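Local coordinates for putative sugar ABC transport system, substrate-binding protein (Bordetella parapertussis, PDB 5IX8) that probably binds a carbohydrate as the substrate-binding component of a sugar ABC transport system, at residues N28-K31 with G32-Y35; V38-A41 with R42-N45; A189-Q192 with D193-R197; G214-R217 with A218-A222. One frame throughout, in Å; residues are numbered along the deposited sequence.

Interaction 1. Residues N28-K31 with G32-Y35; sequences NFYK and GIAY
F29 and I33 meet one turn apart near the start of helix 28-43. Their side chains run side by side and point the same way. The first group of contacts is apolar. I33 CD1 lies over one face of the F29 ring, 4.2 Å from its centroid and displaced toward the rim, in a CH-pi contact. CD1 continues extended from CA through CB and CG1 (chi2 174°), which carries it out over the F29 ring. The same methyl approaches Y30 more loosely and obliquely, with I33 CD1 4.5 Å from Y30 CD1. Y30 in turn has F29 CD2 over one face of its ring.

The second group is backbone. I33 N donates to F29 O at 3.0 Å, A34 N to Y30 O at 2.9 Å and Y35 N to K31 O at 2.8 Å. The first bond of the run is less straight. G32 N reaches N28 O at 2.9 Å, but its N-H angle is 137°.

The polar ends look elsewhere. N28 ND2 bonds to M233 O and Y30 OH to Y57 OH. F29 also rests on M257 of helix 254-270.

This helix follows strand 17-22 in a beta-alpha-beta unit of the periplasmic binding protein fold. Its chemistry is divided. I33 and F29 give a buried apolar patch beside regular helical bonding, while N28 ND2 and Y30 OH bond to more distant parts of the chain.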
ATOM      1  N   ASN A  28      -1.668  -9.174   0.833  1.00 18.45           N
ATOM      2  CA  ASN A  28      -0.354  -9.338   0.241  1.00 17.23           C
ATOM      3  C   ASN A  28       0.505  -8.097   0.347  1.00 16.03           C
ATOM      4  O   ASN A  28       1.681  -8.155  -0.036  1.00 17.13           O
ATOM      5  CB  ASN A  28      -0.458  -9.721  -1.241  1.00 18.32           C
ATOM      6  CG  ASN A  28      -0.807 -11.164  -1.419  1.00 19.55           C
ATOM      7  OD1 ASN A  28      -0.572 -11.977  -0.509  1.00 20.33           O
ATOM      8  ND2 ASN A  28      -1.382 -11.510  -2.576  1.00 18.76           N
ATOM      9  N   PHE A  29      -0.040  -6.974   0.818  1.00 14.64           N
ATOM     10  CA  PHE A  29       0.725  -5.736   0.692  1.00 12.42           C
ATOM     11  C   PHE A  29       1.777  -5.629   1.784  1.00 11.93           C
ATOM     12  O   PHE A  29       2.977  -5.633   1.495  1.00 12.12           O
ATOM     13  CB  PHE A  29      -0.210  -4.521   0.706  1.00 14.24           C
ATOM     14  CG  PHE A  29       0.518  -3.199   0.595  1.00 15.98           C
ATOM     15  CD1 PHE A  29       1.230  -2.886  -0.564  1.00 16.92           C
ATOM     16  CD2 PHE A  29       0.549  -2.302   1.663  1.00 17.75           C
ATOM     17  CE1 PHE A  29       1.932  -1.679  -0.690  1.00 17.01           C
ATOM     18  CE2 PHE A  29       1.226  -1.072   1.543  1.00 19.55           C
ATOM     19  CZ  PHE A  29       1.918  -0.764   0.358  1.00 18.68           C
ATOM     20  N   TYR A  30       1.362  -5.463   3.042  1.00 12.48           N
ATOM     21  CA  TYR A  30       2.395  -5.391   4.079  1.00 12.86           C
ATOM     22  C   TYR A  30       3.149  -6.700   4.198  1.00 13.12           C
ATOM     23  O   TYR A  30       4.353  -6.695   4.514  1.00 13.89           O
ATOM     24  CB  TYR A  30       1.803  -5.030   5.451  1.00 13.06           C
ATOM     25  CG  TYR A  30       0.957  -3.772   5.416  1.00 13.01           C
ATOM     26  CD1 TYR A  30       1.539  -2.511   5.240  1.00 14.14           C
ATOM     27  CD2 TYR A  30      -0.421  -3.831   5.585  1.00 13.45           C
ATOM     28  CE1 TYR A  30       0.747  -1.351   5.195  1.00 14.72           C
ATOM     29  CE2 TYR A  30      -1.217  -2.646   5.522  1.00 13.97           C
ATOM     30  CZ  TYR A  30      -0.609  -1.428   5.341  1.00 15.41           C
ATOM     31  OH  TYR A  30      -1.330  -0.267   5.268  1.00 15.65           O
ATOM     32  N   LYS A  31       2.467  -7.827   3.980  1.00 13.75           N
ATOM     33  CA  LYS A  31       3.176  -9.103   4.031  1.00 12.74           C
ATOM     34  C   LYS A  31       4.218  -9.184   2.917  1.00 12.67           C
ATOM     35  O   LYS A  31       5.318  -9.706   3.123  1.00 13.38           O
ATOM     36  CB  LYS A  31       2.170 -10.274   3.958  1.00 14.66           C
ATOM     37  CG  LYS A  31       2.804 -11.614   4.268  1.00 15.93           C
ATOM     38  CD  LYS A  31       1.868 -12.812   3.959  1.00 17.85           C
ATOM     39  CE  LYS A  31       0.599 -12.690   4.703  1.00 23.70           C
ATOM     40  NZ  LYS A  31      -0.367 -13.801   4.432  1.00 26.45           N
ATOM     41  N   GLY A  32       3.896  -8.648   1.731  1.00 12.84           N
ATOM     42  CA  GLY A  32       4.897  -8.522   0.677  1.00 12.72           C
ATOM     43  C   GLY A  32       6.087  -7.666   1.077  1.00 12.01           C
ATOM     44  O   GLY A  32       7.246  -8.018   0.814  1.00 12.80           O
ATOM     45  N   ILE A  33       5.825  -6.503   1.670  1.00 11.99           N
ATOM     46  CA  ILE A  33       6.932  -5.676   2.133  1.00 12.07           C
ATOM     47  C   ILE A  33       7.809  -6.459   3.099  1.00 11.80           C
ATOM     48  O   ILE A  33       9.046  -6.483   2.966  1.00 11.43           O
ATOM     49  CB  ILE A  33       6.409  -4.383   2.776  1.00 13.67           C
ATOM     50  CG1 ILE A  33       5.628  -3.565   1.752  1.00 13.40           C
ATOM     51  CG2 ILE A  33       7.580  -3.629   3.392  1.00 14.19           C
ATOM     52  CD1 ILE A  33       4.974  -2.353   2.366  1.00 13.99           C
ATOM     53  N   ALA A  34       7.182  -7.141   4.064  1.00 12.82           N
ATOM     54  CA  ALA A  34       7.940  -7.914   5.050  1.00 12.78           C
ATOM     55  C   ALA A  34       8.748  -9.020   4.381  1.00 13.10           C
ATOM     56  O   ALA A  34       9.928  -9.192   4.693  1.00 13.64           O
ATOM     57  CB  ALA A  34       7.011  -8.507   6.111  1.00 12.57           C
ATOM     58  N   TYR A  35       8.138  -9.746   3.427  1.00 11.75           N
ATOM     59  CA  TYR A  35       8.875 -10.760   2.671  1.00 12.11           C
ATOM     60  C   TYR A  35      10.057 -10.140   1.911  1.00 11.99           C
ATOM     61  O   TYR A  35      11.169 -10.690   1.906  1.00 12.31           O
ATOM     62  CB  TYR A  35       7.945 -11.489   1.690  1.00 12.94           C
ATOM     63  CG  TYR A  35       8.756 -12.343   0.762  1.00 13.86           C
ATOM     64  CD1 TYR A  35       9.352 -13.519   1.226  1.00 13.99           C
ATOM     65  CD2 TYR A  35       8.982 -11.955  -0.566  1.00 15.65           C
ATOM     66  CE1 TYR A  35      10.162 -14.271   0.384  1.00 15.28           C
ATOM     67  CE2 TYR A  35       9.788 -12.709  -1.412  1.00 15.16           C
ATOM     68  CZ  TYR A  35      10.363 -13.883  -0.920  1.00 17.08           C
ATOM     69  OH  TYR A  35      11.147 -14.689  -1.723  1.00 20.65           O
TER

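Interaction 2. Residues V38-A41 with R42-N45; sequences VDEA and RRSN
D39 and R43 are brought together by two different first torsions. D39 CG stands anti to its own N (chi1 -174°), whereas R43 CG lies beside its N (chi1 -62°) and the chain then runs extended to NE. The R43 guanidinium grips D39 OD2 side-on with two nitrogens. R43 NE is 2.9 Å from D39 OD2 and comes from above the carboxylate plane. R43 NH2, at 3.2 Å, uses the syn lone pair of D39 OD2. The other carboxylate oxygen, D39 OD1, meets R42 NH1 at 3.3 Å. R42 bends at chi3 to reach it. D39, R42 and R43 thus form a salt-bridge network near the C-terminal end of the helix.

S44 OG donates to E40 O at 2.8 Å. S44 N bonds to A41 O at 3.0 Å as the helical pattern gives way to a turn.

D39 OD2 and E40 OE1 each form a salt bridge with R259, and E40 OE1 forms another with R2. E40 OE2 takes a hydrogen bond from Q263. Helix 28-43 therefore lies against helix 254-270 here, just before the chain enters strand 47-53, an outermost strand of the parallel sheet.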
ATOM      1  N   VAL A  38      12.851  -9.383   4.378  1.00  9.98           N
ATOM      2  CA  VAL A  38      13.498 -10.592   4.913  1.00 10.30           C
ATOM      3  C   VAL A  38      14.318 -11.299   3.837  1.00 11.56           C
ATOM      4  O   VAL A  38      15.480 -11.695   4.051  1.00 12.91           O
ATOM      5  CB  VAL A  38      12.428 -11.517   5.510  1.00 11.51           C
ATOM      6  CG1 VAL A  38      13.037 -12.896   5.808  1.00 14.33           C
ATOM      7  CG2 VAL A  38      11.862 -10.876   6.757  1.00 12.18           C
ATOM      8  N   ASP A  39      13.736 -11.470   2.653  1.00 11.46           N
ATOM      9  CA  ASP A  39      14.466 -12.183   1.621  1.00 13.30           C
ATOM     10  C   ASP A  39      15.640 -11.368   1.082  1.00 12.36           C
ATOM     11  O   ASP A  39      16.692 -11.930   0.755  1.00 15.75           O
ATOM     12  CB  ASP A  39      13.532 -12.581   0.484  1.00 13.58           C
ATOM     13  CG  ASP A  39      14.239 -13.444  -0.507  1.00 14.87           C
ATOM     14  OD1 ASP A  39      14.566 -14.595  -0.119  1.00 14.87           O
ATOM     15  OD2 ASP A  39      14.509 -12.969  -1.636  1.00 15.95           O
ATOM     16  N   GLU A  40      15.489 -10.054   0.957  1.00 10.75           N
ATOM     17  CA  GLU A  40      16.639  -9.280   0.516  1.00  9.22           C
ATOM     18  C   GLU A  40      17.714  -9.251   1.592  1.00 10.07           C
ATOM     19  O   GLU A  40      18.909  -9.255   1.276  1.00 10.70           O
ATOM     20  CB  GLU A  40      16.194  -7.859   0.132  1.00  9.85           C
ATOM     21  CG  GLU A  40      17.279  -7.139  -0.654  1.00 11.57           C
ATOM     22  CD  GLU A  40      17.500  -7.712  -2.048  1.00 14.41           C
ATOM     23  OE1 GLU A  40      16.658  -8.487  -2.575  1.00 14.75           O
ATOM     24  OE2 GLU A  40      18.530  -7.335  -2.650  1.00 17.29           O
ATOM     25  N   ALA A  41      17.323  -9.232   2.869  1.00 11.07           N
ATOM     26  CA  ALA A  41      18.335  -9.176   3.926  1.00 11.90           C
ATOM     27  C   ALA A  41      19.233 -10.401   3.900  1.00 11.10           C
ATOM     28  O   ALA A  41      20.452 -10.286   4.125  1.00 11.29           O
ATOM     29  CB  ALA A  41      17.684  -9.032   5.301  1.00 11.57           C
ATOM     30  N   ARG A  42      18.662 -11.584   3.646  1.00 10.73           N
ATOM     31  CA  ARG A  42      19.492 -12.796   3.644  1.00 11.51           C
ATOM     32  C   ARG A  42      20.356 -12.887   2.389  1.00 12.10           C
ATOM     33  O   ARG A  42      21.253 -13.738   2.328  1.00 13.29           O
ATOM     34  CB  ARG A  42      18.609 -14.030   3.804  1.00 13.97           C
ATOM     35  CG  ARG A  42      17.690 -14.253   2.620  1.00 15.31           C
ATOM     36  CD  ARG A  42      16.761 -15.459   2.836  1.00 17.40           C
ATOM     37  NE  ARG A  42      17.441 -16.746   2.590  1.00 17.90           N
ATOM     38  CZ  ARG A  42      17.521 -17.334   1.386  1.00 17.52           C
ATOM     39  NH1 ARG A  42      16.957 -16.753   0.322  1.00 16.05           N
ATOM     40  NH2 ARG A  42      18.156 -18.488   1.248  1.00 17.21           N
ATOM     41  N   ARG A  43      20.102 -12.037   1.390  1.00 11.39           N
ATOM     42  CA  ARG A  43      20.983 -11.907   0.241  1.00 10.98           C
ATOM     43  C   ARG A  43      22.080 -10.883   0.480  1.00 11.23           C
ATOM     44  O   ARG A  43      23.045 -10.809  -0.303  1.00 12.26           O
ATOM     45  CB  ARG A  43      20.162 -11.494  -0.975  1.00 11.18           C
ATOM     46  CG  ARG A  43      19.129 -12.515  -1.347  1.00 11.14           C
ATOM     47  CD  ARG A  43      18.258 -11.905  -2.413  1.00 13.44           C
ATOM     48  NE  ARG A  43      17.155 -12.746  -2.853  1.00 14.42           N
ATOM     49  CZ  ARG A  43      17.046 -13.297  -4.055  1.00 15.59           C
ATOM     50  NH1 ARG A  43      17.998 -13.142  -4.959  1.00 15.84           N
ATOM     51  NH2 ARG A  43      15.950 -13.976  -4.356  1.00 17.89           N
ATOM     52  N   SER A  44      21.972 -10.112   1.558  1.00 10.17           N
ATOM     53  CA  SER A  44      22.716  -8.866   1.647  1.00 10.94           C
ATOM     54  C   SER A  44      23.437  -8.670   2.974  1.00 10.70           C
ATOM     55  O   SER A  44      23.877  -7.548   3.253  1.00 11.13           O
ATOM     56  CB  SER A  44      21.771  -7.670   1.420  1.00 13.46           C
ATOM     57  OG  SER A  44      21.045  -7.804   0.196  1.00 15.09           O
ATOM     58  N   ASN A  45      23.537  -9.706   3.813  1.00 10.30           N
ATOM     59  CA  ASN A  45      24.207  -9.617   5.121  1.00  9.43           C
ATOM     60  C   ASN A  45      23.556  -8.576   6.040  1.00 10.58           C
ATOM     61  O   ASN A  45      24.239  -7.809   6.733  1.00 12.82           O
ATOM     62  CB  ASN A  45      25.700  -9.333   4.967  1.00 11.45           C
ATOM     63  CG  ASN A  45      26.438  -9.494   6.290  1.00 12.79           C
ATOM     64  OD1 ASN A  45      26.137 -10.417   7.068  1.00 14.39           O
ATOM     65  ND2 ASN A  45      27.402  -8.607   6.554  1.00 13.49           N
TER

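Interaction 3. Residues A189-Q192 with D193-R197; sequences AQTQ and DLLMR
T191 and L195 make the tight side of this helical turn. T191 CG2 is 3.9 Å from L195 CD1, and the two side chains meet at a slant. The T191 methyl stands anti to the backbone N, with OG1 on the other branch (chi1 -55°). This leaves CG2 for L195, while OG1 turns back to G187 O. The backbone is also close here: L195 N donates to T191 O at 2.7 Å. L194 N binds Q190 O at 2.9 Å, and the side chain of L194 leans on that same oxygen.

The opposite character appears around D193. R197 is exposed here, and charge and water do the work. D193 OD2 receives R197 NH2 at 2.8 Å in a salt bridge. The carboxylate oxygen lies in the guanidinium plane and is met nearly along its C-O axis. A water also donates to D193 OD2, at 2.8 Å, and to Q190 O, at 3.2 Å, so it joins a side chain to the backbone one turn earlier. L194 CD2 covers one face of the R197 guanidinium, toward the rim. The backbone bond from selenomethionine M196 N to Q192 O is longer, at 3.3 Å.

Helix 184-197 places its apolar side against the sheet and the next helix. L194 and L195 touch I144 of strand 142-145. T191 packs on A215 and A218 of helix 209-221, and L195 also reaches A218. The chain then passes through T198 into strand 201-205.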
ATOM      1  N   ALA A 189     -20.525  -4.590   3.972  1.00 11.07           N
ATOM      2  CA  ALA A 189     -21.643  -3.852   4.540  1.00 10.10           C
ATOM      3  C   ALA A 189     -21.783  -2.499   3.860  1.00 10.57           C
ATOM      4  O   ALA A 189     -22.899  -2.043   3.557  1.00 11.22           O
ATOM      5  CB  ALA A 189     -21.456  -3.704   6.055  1.00 10.41           C
ATOM      6  N   GLN A 190     -20.661  -1.830   3.627  1.00 10.13           N
ATOM      7  CA  GLN A 190     -20.776  -0.515   3.009  1.00  9.47           C
ATOM      8  C   GLN A 190     -21.282  -0.622   1.579  1.00 10.23           C
ATOM      9  O   GLN A 190     -22.071   0.227   1.135  1.00 10.70           O
ATOM     10  CB  GLN A 190     -19.445   0.222   3.053  1.00  9.51           C
ATOM     11  CG  GLN A 190     -19.042   0.598   4.482  1.00 11.43           C
ATOM     12  CD  GLN A 190     -17.759   1.369   4.535  1.00 13.67           C
ATOM     13  OE1 GLN A 190     -17.442   2.216   3.646  1.00 14.60           O
ATOM     14  NE2 GLN A 190     -16.997   1.121   5.602  1.00 14.29           N
ATOM     15  N   THR A 191     -20.837  -1.638   0.836  1.00 10.37           N
ATOM     16  CA  THR A 191     -21.258  -1.717  -0.557  1.00 10.74           C
ATOM     17  C   THR A 191     -22.696  -2.188  -0.636  1.00 10.87           C
ATOM     18  O   THR A 191     -23.467  -1.722  -1.494  1.00 12.30           O
ATOM     19  CB  THR A 191     -20.328  -2.641  -1.356  1.00 11.23           C
ATOM     20  OG1 THR A 191     -18.982  -2.176  -1.201  1.00 12.36           O
ATOM     21  CG2 THR A 191     -20.696  -2.602  -2.855  1.00 12.33           C
ATOM     22  N   GLN A 192     -23.092  -3.083   0.263  0.60  9.79           N
ATOM     23  CA  GLN A 192     -24.486  -3.510   0.258  0.60 10.88           C
ATOM     24  C   GLN A 192     -25.418  -2.320   0.491  0.60 11.89           C
ATOM     25  O   GLN A 192     -26.447  -2.162  -0.189  0.60 12.63           O
ATOM     26  CB  GLN A 192     -24.683  -4.578   1.335  0.60 11.98           C
ATOM     27  CG  GLN A 192     -26.064  -5.145   1.401  0.60 15.07           C
ATOM     28  CD  GLN A 192     -26.037  -6.534   1.990  0.60 18.54           C
ATOM     29  OE1 GLN A 192     -25.874  -6.701   3.200  0.60 19.64           O
ATOM     30  NE2 GLN A 192     -26.135  -7.542   1.132  0.60 20.38           N
ATOM     31  N   ASP A 193     -25.063  -1.473   1.452  1.00 11.82           N
ATOM     32  CA  ASP A 193     -25.838  -0.276   1.732  1.00 11.52           C
ATOM     33  C   ASP A 193     -25.842   0.678   0.534  1.00 11.55           C
ATOM     34  O   ASP A 193     -26.905   1.168   0.112  1.00 11.17           O
ATOM     35  CB  ASP A 193     -25.216   0.366   2.967  1.00 12.01           C
ATOM     36  CG  ASP A 193     -25.890   1.616   3.379  1.00 14.07           C
ATOM     37  OD1 ASP A 193     -26.998   1.529   3.934  1.00 14.85           O
ATOM     38  OD2 ASP A 193     -25.280   2.688   3.188  1.00 15.67           O
ATOM     39  N   LEU A 194     -24.661   0.928  -0.059  1.00 11.60           N
ATOM     40  CA  LEU A 194     -24.620   1.896  -1.157  1.00 11.49           C
ATOM     41  C   LEU A 194     -25.246   1.357  -2.441  1.00 12.46           C
ATOM     42  O   LEU A 194     -25.822   2.156  -3.197  1.00 12.94           O
ATOM     43  CB  LEU A 194     -23.187   2.384  -1.410  1.00 11.51           C
ATOM     44  CG  LEU A 194     -22.764   3.356  -0.297  1.00 13.09           C
ATOM     45  CD1 LEU A 194     -21.215   3.395  -0.157  1.00 14.63           C
ATOM     46  CD2 LEU A 194     -23.365   4.754  -0.534  1.00 14.43           C
ATOM     47  N   LEU A 195     -25.220   0.031  -2.682  1.00 12.36           N
ATOM     48  CA  LEU A 195     -25.934  -0.495  -3.861  1.00 13.51           C
ATOM     49  C   LEU A 195     -27.429  -0.266  -3.729  1.00 14.77           C
ATOM     50  O   LEU A 195     -28.115   0.063  -4.714  1.00 13.76           O
ATOM     51  CB  LEU A 195     -25.660  -1.996  -4.057  1.00 13.12           C
ATOM     52  CG  LEU A 195     -24.275  -2.371  -4.589  1.00 12.54           C
ATOM     53  CD1 LEU A 195     -24.052  -3.848  -4.344  1.00 13.83           C
ATOM     54  CD2 LEU A 195     -24.179  -2.012  -6.068  1.00 13.59           C
HETATM   55  N   MSE A 196     -27.958  -0.454  -2.523  1.00 14.58           N
HETATM   56  CA  MSE A 196     -29.381  -0.234  -2.306  1.00 15.75           C
HETATM   57  C   MSE A 196     -29.720   1.251  -2.523  1.00 15.50           C
HETATM   58  O   MSE A 196     -30.751   1.597  -3.106  1.00 17.46           O
HETATM   59  CB  MSE A 196     -29.796  -0.682  -0.895  1.00 18.14           C
HETATM   60  CG  MSE A 196     -31.305  -0.573  -0.655  1.00 20.64           C
HETATM   61 SE   MSE A 196     -31.739  -1.332   1.038  0.46 21.51          SE
HETATM   62  CE  MSE A 196     -30.332  -2.685   1.037  1.00 20.75           C
ATOM     63  N   ARG A 197     -28.850   2.126  -2.039  1.00 14.70           N
ATOM     64  CA  ARG A 197     -29.094   3.566  -2.116  1.00 14.44           C
ATOM     65  C   ARG A 197     -28.785   4.155  -3.480  1.00 15.33           C
ATOM     66  O   ARG A 197     -29.188   5.300  -3.754  1.00 16.96           O
ATOM     67  CB  ARG A 197     -28.248   4.276  -1.055  1.00 13.95           C
ATOM     68  CG  ARG A 197     -28.724   3.933   0.365  1.00 13.75           C
ATOM     69  CD  ARG A 197     -27.629   4.227   1.443  1.00 15.05           C
ATOM     70  NE  ARG A 197     -27.269   5.640   1.411  1.00 17.17           N
ATOM     71  CZ  ARG A 197     -26.156   6.146   1.932  1.00 18.31           C
ATOM     72  NH1 ARG A 197     -25.914   7.428   1.786  1.00 20.08           N
ATOM     73  NH2 ARG A 197     -25.279   5.371   2.583  1.00 17.68           N
TER
HETATM   74  O   HOH W   1     -22.514   2.495   3.279  1.00 20.51           O

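Interaction 4. Residues G214-R217 with A218-A222; sequences GAVR and AARQA. With SO4 (sulfate ion), chain D.
R220 NE donates to sulfate O2 at 2.7 Å, nearly straight at 171°, and V216, one turn earlier, packs against the same guanidinium. The contact lies on helix 209-221, the helix of a beta-alpha-beta unit between strands 201-205 and 227-231. R220 NH2 adds a weak bond to sulfate O2 at 3.4 Å. That oxygen is therefore held at the guanidinium edge, in its plane. R245 NH2 also bonds to the ion, which probably came from the crystallisation liquor.

R220 runs extended from CG to NE (chi3 180°), and this stretch carries its guanidinium past V216. V216 CG1 lies over one face of that group, toward the rim. Sulfate O2 at its edge and V216 CG1 over one face should together limit how the guanidinium turns.

The backbone bonds of the turn are regular. A218 N donates to G214 O at 2.9 Å, and A219 N to A215 O at 2.8 Å. R220 N reaches V216 O at 2.8 Å. On another side of the helix, A218 touches M188 of helix 184-197. A219 packs on V226.

R220 CG rests on the same oxygen that its own N binds, 3.3 Å from V216 O, and the nearest approach of V216 CG1 to the arginine is 3.4 Å, at R220 NE.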
ATOM      1  N   GLY A 214     -15.001  -7.328  -0.578  1.00 14.57           N
ATOM      2  CA  GLY A 214     -16.303  -7.159   0.049  1.00 12.68           C
ATOM      3  C   GLY A 214     -17.311  -6.567  -0.920  1.00 13.67           C
ATOM      4  O   GLY A 214     -18.485  -6.956  -0.927  1.00 13.85           O
ATOM      5  N   ALA A 215     -16.860  -5.625  -1.759  1.00 13.53           N
ATOM      6  CA  ALA A 215     -17.762  -5.043  -2.746  1.00 13.73           C
ATOM      7  C   ALA A 215     -18.262  -6.112  -3.713  1.00 14.35           C
ATOM      8  O   ALA A 215     -19.454  -6.149  -4.050  1.00 14.42           O
ATOM      9  CB  ALA A 215     -17.068  -3.901  -3.501  1.00 14.03           C
ATOM     10  N   VAL A 216     -17.365  -6.998  -4.156  1.00 14.66           N
ATOM     11  CA  VAL A 216     -17.765  -8.087  -5.044  1.00 16.02           C
ATOM     12  C   VAL A 216     -18.753  -9.012  -4.345  1.00 17.02           C
ATOM     13  O   VAL A 216     -19.740  -9.449  -4.954  1.00 18.67           O
ATOM     14  CB  VAL A 216     -16.525  -8.845  -5.552  1.00 16.69           C
ATOM     15  CG1 VAL A 216     -16.903 -10.180  -6.237  1.00 17.17           C
ATOM     16  CG2 VAL A 216     -15.729  -7.971  -6.524  1.00 16.89           C
ATOM     17  N   ARG A 217     -18.536  -9.312  -3.052  1.00 17.22           N
ATOM     18  CA  ARG A 217     -19.509 -10.167  -2.353  1.00 16.09           C
ATOM     19  C   ARG A 217     -20.874  -9.500  -2.320  1.00 15.05           C
ATOM     20  O   ARG A 217     -21.899 -10.160  -2.517  1.00 16.41           O
ATOM     21  CB  ARG A 217     -19.099 -10.490  -0.906  1.00 16.71           C
ATOM     22  CG  ARG A 217     -17.841 -11.336  -0.694  1.00 17.27           C
ATOM     23  CD  ARG A 217     -17.685 -11.699   0.822  1.00 17.44           C
ATOM     24  NE  ARG A 217     -18.550 -12.788   1.287  1.00 16.71           N
ATOM     25  CZ  ARG A 217     -18.878 -13.029   2.568  1.00 15.80           C
ATOM     26  NH1 ARG A 217     -18.476 -12.223   3.521  1.00 15.53           N
ATOM     27  NH2 ARG A 217     -19.657 -14.078   2.901  1.00 16.40           N
ATOM     28  N   ALA A 218     -20.901  -8.191  -2.056  1.00 13.50           N
ATOM     29  CA  ALA A 218     -22.167  -7.455  -2.032  1.00 13.24           C
ATOM     30  C   ALA A 218     -22.833  -7.449  -3.398  1.00 15.03           C
ATOM     31  O   ALA A 218     -24.058  -7.612  -3.495  1.00 15.18           O
ATOM     32  CB  ALA A 218     -21.953  -6.016  -1.541  1.00 13.00           C
ATOM     33  N   ALA A 219     -22.051  -7.222  -4.457  1.00 15.48           N
ATOM     34  CA  ALA A 219     -22.600  -7.203  -5.807  1.00 16.17           C
ATOM     35  C   ALA A 219     -23.160  -8.568  -6.168  1.00 17.59           C
ATOM     36  O   ALA A 219     -24.245  -8.664  -6.759  1.00 19.06           O
ATOM     37  CB  ALA A 219     -21.510  -6.779  -6.807  1.00 16.16           C
ATOM     38  N   ARG A 220     -22.459  -9.641  -5.769  1.00 17.31           N
ATOM     39  CA  ARG A 220     -22.953 -10.986  -6.062  1.00 17.92           C
ATOM     40  C   ARG A 220     -24.274 -11.236  -5.341  1.00 17.70           C
ATOM     41  O   ARG A 220     -25.227 -11.780  -5.925  1.00 19.80           O
ATOM     42  CB  ARG A 220     -21.896 -12.032  -5.662  1.00 18.38           C
ATOM     43  CG  ARG A 220     -20.703 -12.126  -6.628  1.00 19.93           C
ATOM     44  CD  ARG A 220     -19.572 -13.065  -6.129  1.00 20.26           C
ATOM     45  NE  ARG A 220     -18.460 -13.119  -7.089  1.00 21.40           N
ATOM     46  CZ  ARG A 220     -17.283 -13.718  -6.878  1.00 24.08           C
ATOM     47  NH1 ARG A 220     -17.022 -14.320  -5.720  1.00 24.13           N
ATOM     48  NH2 ARG A 220     -16.353 -13.716  -7.831  1.00 25.78           N
ATOM     49  N   GLN A 221     -24.350 -10.860  -4.067  1.00 17.31           N
ATOM     50  CA  GLN A 221     -25.567 -11.115  -3.311  1.00 17.60           C
ATOM     51  C   GLN A 221     -26.737 -10.319  -3.878  1.00 17.99           C
ATOM     52  O   GLN A 221     -27.863 -10.834  -3.943  1.00 18.95           O
ATOM     53  CB  GLN A 221     -25.350 -10.806  -1.821  1.00 18.04           C
ATOM     54  CG  GLN A 221     -26.640 -10.890  -0.987  1.00 19.85           C
ATOM     55  CD  GLN A 221     -26.406 -11.085   0.546  1.00 22.01           C
ATOM     56  OE1 GLN A 221     -26.606 -10.184   1.326  1.00 24.55           O
ATOM     57  NE2 GLN A 221     -26.047 -12.294   0.951  1.00 22.94           N
ATOM     58  N   ALA A 222     -26.491  -9.083  -4.321  1.00 18.30           N
ATOM     59  CA  ALA A 222     -27.561  -8.226  -4.840  1.00 19.51           C
ATOM     60  C   ALA A 222     -27.877  -8.480  -6.308  1.00 21.45           C
ATOM     61  O   ALA A 222     -28.729  -7.784  -6.866  1.00 21.85           O
ATOM     62  CB  ALA A 222     -27.191  -6.745  -4.668  1.00 19.22           C
TER
HETATM   63  S   SO4 D 502     -19.314 -12.991 -10.648  1.00 33.69           S
HETATM   64  O1  SO4 D 502     -18.476 -12.987 -11.833  1.00 34.70           O
HETATM   65  O2  SO4 D 502     -18.718 -12.126  -9.624  1.00 32.25           O
HETATM   66  O3  SO4 D 502     -20.645 -12.496 -10.991  1.00 35.00           O
HETATM   67  O4  SO4 D 502     -19.402 -14.365 -10.170  1.00 33.67           O

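Interactions 1 and 2 follow one another on helix 28-43, with centres about 15 Å apart. The first is largely apolar and the second charged, and both face helix 254-270. Interactions 3 and 4 lie on adjoining helices, with centres about 9 Å apart, and touch directly. Q192 NE2 is 2.7 Å from Q221 OE1, a probable hydrogen bond, and Q192 N is 3.6 Å from A218 CB. The centres of interactions 2 and 3 are about 45 Å apart, on opposite sides of the chain's centre. The sulfate belongs to interaction 4, and as a probable crystallisation ion it gives no evidence for a sugar site. Interaction 1 lies nearest the chain's centre, about 9 Å away.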